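Local atomic coordinates of leucine aminopeptidase 2 (PDB entry 2XQ0), a protein that works as a zinc-dependent aminopeptidase that preferentially cleaves di- and tripeptides and also shows weak epoxide hydrolase activity in vitro. Residues K26-L31 with D65-D70; T434-Y439 with I445-D450; D581-V586 with P594-L599. One frame throughout, in Å; residues are numbered along the deposited sequence.

The three contacts follow one another along the chain without overlap, each in a different part of this M1 peptidase. Contact 1 belongs to the N-terminal domain and joins two strands of one mixed beta sheet. Contact 2 pairs helices 428-438 and 443-447 in the peptidase family M1 domain, and contact 3 joins 581-586 to helix 589-600 in the C-terminal helical domain. Their centres are well separated: about 36 Å from contact 1 to contact 2, 45 Å from contact 1 to contact 3 and 47 Å from contact 2 to contact 3. No two touch, so each contact serves the packing within its own domain, and contact 3 lies across the chain's centre from the other two.

Contact 1: K26-L31 with D65-D70; sequences KDFAVL and DELHLD
Phe28 lays its ring against the side chain of Leu67 inside the mixed sheet of the M1 N-terminal domain. Strands 28-40 and 66-69 are not sheet neighbours: five strands separate them in the sheet order, and 66-69 is an outermost strand. Direct side-chain contact between them is consistent with a strongly curved sheet that brings the side chains of distant strands together.

The aromatic side of the contact is Phe28, whose CG lies anti to the carbonyl carbon (chi1 -57°), and this directs the ring at the second strand. Leu67 CD1 sits over one ring face, 3.7 Å from the ring centroid and only 16° off the normal, a CH-pi contact displaced toward the rim near CZ and CE2. The other methyl, Leu67 CD2, comes to the CZ and CE1 side, 3.7 Å from Phe28 CZ, so both methyls meet the ring around its CZ end. Phe112 of strand 111-120 touches both residues and extends this apolar interior, to which Leu54 adds a further contact with Leu67.

Glu66 contributes through its backbone. Its carbonyl O lies at the ring edge, in plane, 3.7 Å from Phe28 CZ, and also accepts a hydrogen bond from Asn24 ND2. Its side chain starts out away from the first segment.

Polar groups lie beside the apolar pair. A water lies 2.7 Å from Asp65 OD2 and probably donates to it, with a weak, longer link to Asp27 OD2; it has more acceptors nearby than protons to give, and Asp65 is poorly ordered. On strand 66-69 itself, His68 NE2 donates to Glu66 OE2 across 3.0 Å, nearly straight at 167°, meeting the carboxylate oxygen on its anti side.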
loop_
_atom_site.group_PDB
_atom_site.type_symbol
_atom_site.label_atom_id
_atom_site.label_comp_id
_atom_site.label_asym_id
_atom_site.label_seq_id
_atom_site.Cartn_x
_atom_site.Cartn_y
_atom_site.Cartn_z
ATOM N N LYS A 26 0.895 -25.688 7.627
ATOM C CA LYS A 26 1.381 -26.089 8.949
ATOM C C LYS A 26 2.101 -27.444 8.888
ATOM O O LYS A 26 2.773 -27.840 9.841
ATOM C CB LYS A 26 0.234 -26.187 9.959
ATOM C CG LYS A 26 -0.494 -24.894 10.270
ATOM C CD LYS A 26 0.381 -23.908 11.030
ATOM C CE LYS A 26 -0.472 -22.855 11.747
ATOM N NZ LYS A 26 0.361 -21.804 12.417
ATOM N N ASP A 27 1.949 -28.162 7.776
ATOM C CA ASP A 27 2.443 -29.536 7.683
ATOM C C ASP A 27 3.822 -29.631 7.055
ATOM O O ASP A 27 4.395 -30.716 6.972
ATOM C CB ASP A 27 1.483 -30.395 6.860
ATOM C CG ASP A 27 0.158 -30.626 7.559
ATOM O OD1 ASP A 27 0.080 -30.387 8.776
ATOM O OD2 ASP A 27 -0.808 -31.048 6.888
ATOM N N PHE A 28 4.342 -28.505 6.586
ATOM C CA PHE A 28 5.610 -28.494 5.875
ATOM C C PHE A 28 6.427 -27.274 6.244
ATOM O O PHE A 28 5.883 -26.254 6.664
ATOM C CB PHE A 28 5.378 -28.471 4.360
ATOM C CG PHE A 28 4.548 -29.607 3.857
ATOM C CD1 PHE A 28 5.139 -30.798 3.478
ATOM C CD2 PHE A 28 3.169 -29.485 3.761
ATOM C CE1 PHE A 28 4.374 -31.850 3.013
ATOM C CE2 PHE A 28 2.395 -30.538 3.304
ATOM C CZ PHE A 28 2.999 -31.718 2.920
ATOM N N ALA A 29 7.741 -27.385 6.085
ATOM C CA ALA A 29 8.619 -26.234 6.170
ATOM C C ALA A 29 9.113 -25.943 4.765
ATOM O O ALA A 29 9.526 -26.857 4.056
ATOM C CB ALA A 29 9.782 -26.530 7.080
ATOM N N VAL A 30 9.060 -24.684 4.353
ATOM C CA VAL A 30 9.569 -24.310 3.041
ATOM C C VAL A 30 10.972 -23.760 3.212
ATOM O O VAL A 30 11.163 -22.652 3.698
ATOM C CB VAL A 30 8.676 -23.285 2.316
ATOM C CG1 VAL A 30 9.295 -22.910 0.974
ATOM C CG2 VAL A 30 7.292 -23.843 2.105
ATOM N N LEU A 31 11.950 -24.560 2.807
ATOM C CA LEU A 31 13.356 -24.232 3.000
ATOM C C LEU A 31 13.917 -23.347 1.897
ATOM O O LEU A 31 14.863 -22.610 2.123
ATOM C CB LEU A 31 14.168 -25.521 3.092
ATOM C CG LEU A 31 13.561 -26.487 4.119
ATOM C CD1 LEU A 31 14.354 -27.771 4.194
ATOM C CD2 LEU A 31 13.458 -25.798 5.481
ATOM N N ASP A 65 -1.081 -39.020 2.737
ATOM C CA ASP A 65 -0.374 -37.754 2.910
ATOM C C ASP A 65 -0.332 -36.963 1.605
ATOM O O ASP A 65 0.133 -37.455 0.576
ATOM C CB ASP A 65 1.042 -37.978 3.430
ATOM C CG ASP A 65 1.519 -36.837 4.293
ATOM O OD1 ASP A 65 2.645 -36.341 4.073
ATOM O OD2 ASP A 65 0.749 -36.423 5.186
ATOM N N GLU A 66 -0.826 -35.732 1.656
ATOM C CA GLU A 66 -0.938 -34.908 0.465
ATOM C C GLU A 66 -0.348 -33.527 0.688
ATOM O O GLU A 66 -0.331 -33.025 1.812
ATOM C CB GLU A 66 -2.403 -34.756 0.063
ATOM C CG GLU A 66 -3.025 -35.982 -0.571
ATOM C CD GLU A 66 -4.521 -35.824 -0.771
ATOM O OE1 GLU A 66 -5.108 -36.613 -1.548
ATOM O OE2 GLU A 66 -5.106 -34.908 -0.152
ATOM N N LEU A 67 0.137 -32.935 -0.398
ATOM C CA LEU A 67 0.491 -31.519 -0.444
ATOM C C LEU A 67 -0.747 -30.812 -0.940
ATOM O O LEU A 67 -1.357 -31.265 -1.902
ATOM C CB LEU A 67 1.576 -31.273 -1.491
ATOM C CG LEU A 67 3.054 -31.057 -1.176
ATOM C CD1 LEU A 67 3.253 -29.920 -0.181
ATOM C CD2 LEU A 67 3.689 -32.339 -0.683
ATOM N N HIS A 68 -1.112 -29.704 -0.303
ATOM C CA HIS A 68 -2.201 -28.869 -0.777
ATOM C C HIS A 68 -1.602 -27.484 -1.008
ATOM O O HIS A 68 -1.079 -26.866 -0.075
ATOM C CB HIS A 68 -3.294 -28.727 0.280
ATOM C CG HIS A 68 -4.052 -29.985 0.557
ATOM N ND1 HIS A 68 -4.965 -30.087 1.582
ATOM C CD2 HIS A 68 -4.026 -31.198 -0.047
ATOM C CE1 HIS A 68 -5.480 -31.304 1.594
ATOM N NE2 HIS A 68 -4.925 -31.997 0.615
ATOM N N LEU A 69 -1.669 -26.996 -2.240
ATOM C CA LEU A 69 -1.185 -25.640 -2.535
ATOM C C LEU A 69 -2.315 -24.748 -3.052
ATOM O O LEU A 69 -3.354 -25.238 -3.527
ATOM C CB LEU A 69 -0.009 -25.659 -3.527
ATOM C CG LEU A 69 1.313 -26.383 -3.199
ATOM C CD1 LEU A 69 2.394 -26.081 -4.232
ATOM C CD2 LEU A 69 1.839 -26.021 -1.853
ATOM N N ASP A 70 -2.100 -23.436 -2.945
ATOM C CA ASP A 70 -3.037 -22.421 -3.404
ATOM C C ASP A 70 -2.770 -22.208 -4.885
ATOM O O ASP A 70 -1.625 -22.192 -5.293
ATOM C CB ASP A 70 -2.728 -21.084 -2.702
ATOM C CG ASP A 70 -3.182 -21.041 -1.249
ATOM O OD1 ASP A 70 -4.398 -21.178 -1.013
ATOM O OD2 ASP A 70 -2.330 -20.801 -0.349
HETATM O O HOH W 1 -0.293 -33.909 5.171
#

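Contact 2: T434-Y439 with I445-D450; sequences TLYEFY and ILDSVD
Leu435 and Leu446 meet where helix 428-438 packs against the short helix 443-447, two consecutive helices joined by a short connection in the peptidase family M1 domain. The closest backbone approach, 7.5 Å between the CA atoms of Tyr436 and Leu446, puts Leu446 opposite the middle of the first segment, and it has the largest area buried by the contact.

Along helix 428-438, Leu435 comes first. Its CG stands anti to the backbone N (chi1 -176°), and one branch, CD2, reaches Leu446 CD2 at 3.7 Å. The same leucine is also touched by Leu400 of helix 388-403, Phe413 of helix 407-420 and Trp451 of helix 451-456, placing this pair within a larger helical packing.

Tyr436 follows and has two roles. Over one face of its ring lies Leu446 CD1, 4.0 Å from the centroid and 6° off the normal, a CH-pi contact almost exactly centred. The two side chains run past each other in opposite directions, so the beta carbon of the leucine comes near the phenol end, with Leu446 CB 3.6 Å from Tyr436 CZ. The second role is polar and falls to the hydroxyl, which turns to Asp447.

Tyr439, the first residue past the helix to leave helical backbone angles, adds its CB, 4.2 Å from the same Leu446 CD1. Its own hydroxyl bonds to Glu409 O.

In the polar link across the contact each carboxylate oxygen of Asp447 has its own partner, which limits rotation of the group: OD2 forms a salt bridge with Lys443, while Tyr436 OH donates to Asp447 OD1 at 2.7 Å, on the anti side and 35° out of the carboxylate plane.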
loop_
_atom_site.group_PDB
_atom_site.type_symbol
_atom_site.label_atom_id
_atom_site.label_comp_id
_atom_site.label_asym_id
_atom_site.label_seq_id
_atom_site.Cartn_x
_atom_site.Cartn_y
_atom_site.Cartn_z
ATOM N N THR A 434 5.227 -9.908 24.059
ATOM C CA THR A 434 6.545 -9.300 23.964
ATOM C C THR A 434 6.570 -7.948 24.670
ATOM O O THR A 434 7.543 -7.594 25.353
ATOM C CB THR A 434 6.952 -9.109 22.499
ATOM O OG1 THR A 434 6.938 -10.386 21.837
ATOM C CG2 THR A 434 8.349 -8.487 22.423
ATOM N N LEU A 435 5.495 -7.189 24.491
ATOM C CA LEU A 435 5.391 -5.888 25.115
ATOM C C LEU A 435 5.448 -6.095 26.621
ATOM O O LEU A 435 6.199 -5.416 27.320
ATOM C CB LEU A 435 4.102 -5.180 24.663
ATOM C CG LEU A 435 3.810 -3.743 25.114
ATOM C CD1 LEU A 435 4.815 -2.739 24.541
ATOM C CD2 LEU A 435 2.404 -3.364 24.710
ATOM N N TYR A 436 4.680 -7.062 27.121
ATOM C CA TYR A 436 4.642 -7.313 28.564
ATOM C C TYR A 436 5.962 -7.867 29.117
ATOM O O TYR A 436 6.397 -7.463 30.183
ATOM C CB TYR A 436 3.467 -8.216 28.952
ATOM C CG TYR A 436 2.175 -7.471 29.229
ATOM C CD1 TYR A 436 1.358 -7.033 28.191
ATOM C CD2 TYR A 436 1.770 -7.213 30.534
ATOM C CE1 TYR A 436 0.173 -6.359 28.451
ATOM C CE2 TYR A 436 0.594 -6.534 30.804
ATOM C CZ TYR A 436 -0.199 -6.110 29.762
ATOM O OH TYR A 436 -1.372 -5.449 30.035
ATOM N N GLU A 437 6.609 -8.771 28.390
ATOM C CA GLU A 437 7.895 -9.287 28.853
ATOM C C GLU A 437 8.952 -8.174 28.911
ATOM O O GLU A 437 9.841 -8.191 29.769
ATOM C CB GLU A 437 8.384 -10.433 27.965
ATOM C CG GLU A 437 7.453 -11.631 27.910
ATOM C CD GLU A 437 7.678 -12.487 26.669
ATOM O OE1 GLU A 437 8.454 -12.067 25.778
ATOM O OE2 GLU A 437 7.071 -13.578 26.583
ATOM N N PHE A 438 8.850 -7.204 28.006
ATOM C CA PHE A 438 9.867 -6.164 27.903
ATOM C C PHE A 438 9.776 -5.106 29.013
ATOM O O PHE A 438 10.793 -4.561 29.445
ATOM C CB PHE A 438 9.841 -5.495 26.522
ATOM C CG PHE A 438 11.021 -4.615 26.272
ATOM C CD1 PHE A 438 12.245 -5.162 25.925
ATOM C CD2 PHE A 438 10.921 -3.251 26.421
ATOM C CE1 PHE A 438 13.355 -4.352 25.709
ATOM C CE2 PHE A 438 12.027 -2.430 26.212
ATOM C CZ PHE A 438 13.243 -2.986 25.857
ATOM N N TYR A 439 8.561 -4.825 29.474
ATOM C CA TYR A 439 8.344 -3.782 30.471
ATOM C C TYR A 439 7.813 -4.314 31.816
ATOM O O TYR A 439 6.693 -3.978 32.222
ATOM C CB TYR A 439 7.359 -2.741 29.929
ATOM C CG TYR A 439 7.866 -1.885 28.783
ATOM C CD1 TYR A 439 8.776 -0.857 29.004
ATOM C CD2 TYR A 439 7.402 -2.079 27.492
ATOM C CE1 TYR A 439 9.230 -0.057 27.962
ATOM C CE2 TYR A 439 7.841 -1.278 26.443
ATOM C CZ TYR A 439 8.754 -0.270 26.686
ATOM O OH TYR A 439 9.195 0.518 25.648
ATOM N N ILE A 445 0.965 0.301 34.102
ATOM C CA ILE A 445 0.667 1.169 32.962
ATOM C C ILE A 445 0.068 0.392 31.793
ATOM O O ILE A 445 -0.848 0.876 31.132
ATOM C CB ILE A 445 1.910 1.928 32.488
ATOM C CG1 ILE A 445 2.312 2.986 33.528
ATOM C CG2 ILE A 445 1.671 2.559 31.112
ATOM C CD1 ILE A 445 3.272 4.055 32.999
ATOM N N LEU A 446 0.565 -0.818 31.545
ATOM C CA LEU A 446 0.077 -1.611 30.414
ATOM C C LEU A 446 -1.282 -2.223 30.717
ATOM O O LEU A 446 -2.100 -2.413 29.817
ATOM C CB LEU A 446 1.072 -2.710 30.020
ATOM C CG LEU A 446 2.399 -2.304 29.385
ATOM C CD1 LEU A 446 3.316 -3.512 29.268
ATOM C CD2 LEU A 446 2.177 -1.664 28.013
ATOM N N ASP A 447 -1.510 -2.544 31.986
ATOM C CA ASP A 447 -2.799 -3.087 32.419
ATOM C C ASP A 447 -3.902 -2.021 32.429
ATOM O O ASP A 447 -5.088 -2.345 32.448
ATOM C CB ASP A 447 -2.684 -3.759 33.797
ATOM C CG ASP A 447 -2.004 -5.127 33.734
ATOM O OD1 ASP A 447 -2.061 -5.792 32.671
ATOM O OD2 ASP A 447 -1.416 -5.543 34.756
ATOM N N SER A 448 -3.514 -0.751 32.397
ATOM C CA SER A 448 -4.487 0.333 32.313
ATOM C C SER A 448 -4.971 0.573 30.881
ATOM O O SER A 448 -5.992 1.229 30.674
ATOM C CB SER A 448 -3.922 1.627 32.899
ATOM O OG SER A 448 -3.232 2.382 31.915
ATOM N N VAL A 449 -4.235 0.057 29.896
ATOM C CA VAL A 449 -4.646 0.165 28.497
ATOM C C VAL A 449 -5.925 -0.638 28.281
ATOM O O VAL A 449 -5.972 -1.824 28.598
ATOM C CB VAL A 449 -3.558 -0.385 27.535
ATOM C CG1 VAL A 449 -4.091 -0.460 26.102
ATOM C CG2 VAL A 449 -2.301 0.467 27.593
ATOM N N ASP A 450 -6.969 -0.003 27.757
ATOM C CA ASP A 450 -8.202 -0.732 27.466
ATOM C C ASP A 450 -8.003 -1.587 26.203
ATOM O O ASP A 450 -8.440 -1.213 25.109
ATOM C CB ASP A 450 -9.346 0.254 27.271
ATOM C CG ASP A 450 -10.698 -0.428 27.109
ATOM O OD1 ASP A 450 -10.782 -1.683 27.184
ATOM O OD2 ASP A 450 -11.685 0.314 26.906
#

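Contact 3: D581-V586 with P594-L599; sequences DWLGTV and PGYRLL
Leu583, in the segment 581-586 that helix 576-582 leads into, reaches Gly595 and Tyr596 of helix 589-600, a join within the all-helical C-terminal domain. The tight part is small. Leu583 CD2 lies 3.9 Å from Gly595 CA, and a beta carbon built on Gly595 would point at the leucine and run into this methyl, so the modelled approach depends on the missing side chain.

Beside the glycine, the Tyr596 ring crosses the leucine at a slant, with Leu583 CG 3.6 Å from Tyr596 CE2. The Leu583 CD1 position is doubtful, being modelled too close to the ring, and chi1 of this leucine, -140°, departs from the staggered values. The Tyr596 hydroxyl pairs with Tyr618 OH, which also bonds to Leu583 O, tying both sides of the contact to one outside tyrosine. With the Tyr596 ring cut back to an alanine, a gap is likely to open beside Leu583 and Tyr618 OH to lose one hydroxyl partner.

Outward, the packing fades: Arg597 and Thr585 are exposed and do not join across the contact. The turn that carries Leu583 is instead held from within. Val586 CG2 lies 3.8 Å above the Trp582 ring plane, and Trp582 O takes two bonds from one residue, at 2.7 Å from Thr585 N and 2.6 Å from Thr585 OG1, the latter in the carbonyl plane on a lone pair.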
loop_
_atom_site.group_PDB
_atom_site.type_symbol
_atom_site.label_atom_id
_atom_site.label_comp_id
_atom_site.label_asym_id
_atom_site.label_seq_id
_atom_site.Cartn_x
_atom_site.Cartn_y
_atom_site.Cartn_z
ATOM N N ASP A 581 -10.153 14.746 -18.993
ATOM C CA ASP A 581 -8.915 14.422 -19.703
ATOM C C ASP A 581 -7.763 14.062 -18.770
ATOM O O ASP A 581 -6.952 13.203 -19.097
ATOM C CB ASP A 581 -8.487 15.581 -20.603
ATOM C CG ASP A 581 -9.527 15.924 -21.651
ATOM O OD1 ASP A 581 -10.203 15.003 -22.166
ATOM O OD2 ASP A 581 -9.656 17.127 -21.957
ATOM N N TRP A 582 -7.681 14.740 -17.627
ATOM C CA TRP A 582 -6.657 14.429 -16.631
ATOM C C TRP A 582 -6.794 12.987 -16.136
ATOM O O TRP A 582 -5.800 12.286 -15.904
ATOM C CB TRP A 582 -6.764 15.388 -15.451
ATOM C CG TRP A 582 -5.743 15.163 -14.374
ATOM C CD1 TRP A 582 -4.434 15.558 -14.388
ATOM C CD2 TRP A 582 -5.950 14.515 -13.112
ATOM N NE1 TRP A 582 -3.812 15.189 -13.220
ATOM C CE2 TRP A 582 -4.720 14.551 -12.416
ATOM C CE3 TRP A 582 -7.052 13.906 -12.504
ATOM C CZ2 TRP A 582 -4.565 14.003 -11.139
ATOM C CZ3 TRP A 582 -6.895 13.360 -11.236
ATOM C CH2 TRP A 582 -5.664 13.415 -10.567
ATOM N N LEU A 583 -8.041 12.559 -15.970
ATOM C CA LEU A 583 -8.352 11.224 -15.489
ATOM C C LEU A 583 -7.864 10.174 -16.493
ATOM O O LEU A 583 -7.702 8.994 -16.169
ATOM C CB LEU A 583 -9.859 11.115 -15.274
ATOM C CG LEU A 583 -10.327 10.345 -14.046
ATOM C CD1 LEU A 583 -9.678 8.975 -14.017
ATOM C CD2 LEU A 583 -9.993 11.112 -12.808
ATOM N N GLY A 584 -7.622 10.612 -17.721
ATOM C CA GLY A 584 -7.099 9.724 -18.739
ATOM C C GLY A 584 -5.587 9.681 -18.697
ATOM O O GLY A 584 -4.951 8.991 -19.500
ATOM N N THR A 585 -5.011 10.422 -17.753
ATOM C CA THR A 585 -3.558 10.521 -17.642
ATOM C C THR A 585 -3.011 9.816 -16.392
ATOM O O THR A 585 -1.817 9.527 -16.322
ATOM C CB THR A 585 -3.077 12.003 -17.679
ATOM O OG1 THR A 585 -3.286 12.617 -16.405
ATOM C CG2 THR A 585 -3.830 12.794 -18.758
ATOM N N VAL A 586 -3.880 9.540 -15.419
ATOM C CA VAL A 586 -3.474 8.847 -14.191
ATOM C C VAL A 586 -4.237 7.536 -13.970
ATOM O O VAL A 586 -5.351 7.372 -14.454
ATOM C CB VAL A 586 -3.610 9.750 -12.924
ATOM C CG1 VAL A 586 -2.673 10.955 -13.011
ATOM C CG2 VAL A 586 -5.051 10.203 -12.725
ATOM N N PRO A 594 -12.179 8.350 -6.878
ATOM C CA PRO A 594 -12.883 9.556 -6.447
ATOM C C PRO A 594 -13.130 10.494 -7.621
ATOM O O PRO A 594 -14.152 11.174 -7.653
ATOM C CB PRO A 594 -11.897 10.214 -5.469
ATOM C CG PRO A 594 -10.960 9.122 -5.057
ATOM C CD PRO A 594 -10.856 8.211 -6.241
ATOM N N GLY A 595 -12.193 10.542 -8.564
ATOM C CA GLY A 595 -12.307 11.431 -9.707
ATOM C C GLY A 595 -13.544 11.127 -10.534
ATOM O O GLY A 595 -14.289 12.030 -10.939
ATOM N N TYR A 596 -13.761 9.841 -10.779
ATOM C CA TYR A 596 -14.940 9.390 -11.492
ATOM C C TYR A 596 -16.223 9.630 -10.698
ATOM O O TYR A 596 -17.267 9.925 -11.279
ATOM C CB TYR A 596 -14.794 7.920 -11.921
ATOM C CG TYR A 596 -14.080 7.779 -13.242
ATOM C CD1 TYR A 596 -14.735 8.042 -14.438
ATOM C CD2 TYR A 596 -12.743 7.403 -13.296
ATOM C CE1 TYR A 596 -14.084 7.925 -15.654
ATOM C CE2 TYR A 596 -12.089 7.280 -14.505
ATOM C CZ TYR A 596 -12.754 7.544 -15.679
ATOM O OH TYR A 596 -12.086 7.419 -16.882
ATOM N N ARG A 597 -16.145 9.527 -9.373
ATOM C CA ARG A 597 -17.312 9.821 -8.546
ATOM C C ARG A 597 -17.643 11.298 -8.639
ATOM O O ARG A 597 -18.805 11.677 -8.768
ATOM C CB ARG A 597 -17.092 9.417 -7.089
ATOM C CG ARG A 597 -17.080 7.908 -6.852
ATOM C CD ARG A 597 -17.363 7.621 -5.390
ATOM N NE ARG A 597 -17.129 6.226 -5.038
ATOM C CZ ARG A 597 -17.317 5.727 -3.821
ATOM N NH1 ARG A 597 -17.744 6.511 -2.839
ATOM N NH2 ARG A 597 -17.078 4.445 -3.581
ATOM N N LEU A 598 -16.605 12.130 -8.574
ATOM C CA LEU A 598 -16.761 13.573 -8.726
ATOM C C LEU A 598 -17.357 13.964 -10.087
ATOM O O LEU A 598 -18.367 14.671 -10.150
ATOM C CB LEU A 598 -15.422 14.284 -8.491
ATOM C CG LEU A 598 -15.070 14.582 -7.030
ATOM C CD1 LEU A 598 -16.051 15.594 -6.447
ATOM C CD2 LEU A 598 -15.033 13.320 -6.172
ATOM N N LEU A 599 -16.742 13.499 -11.171
ATOM C CA LEU A 599 -17.201 13.860 -12.511
ATOM C C LEU A 599 -18.623 13.359 -12.797
ATOM O O LEU A 599 -19.377 14.010 -13.521
ATOM C CB LEU A 599 -16.222 13.368 -13.593
ATOM C CG LEU A 599 -16.445 13.969 -14.990
ATOM C CD1 LEU A 599 -16.282 15.500 -14.979
ATOM C CD2 LEU A 599 -15.537 13.317 -16.038
#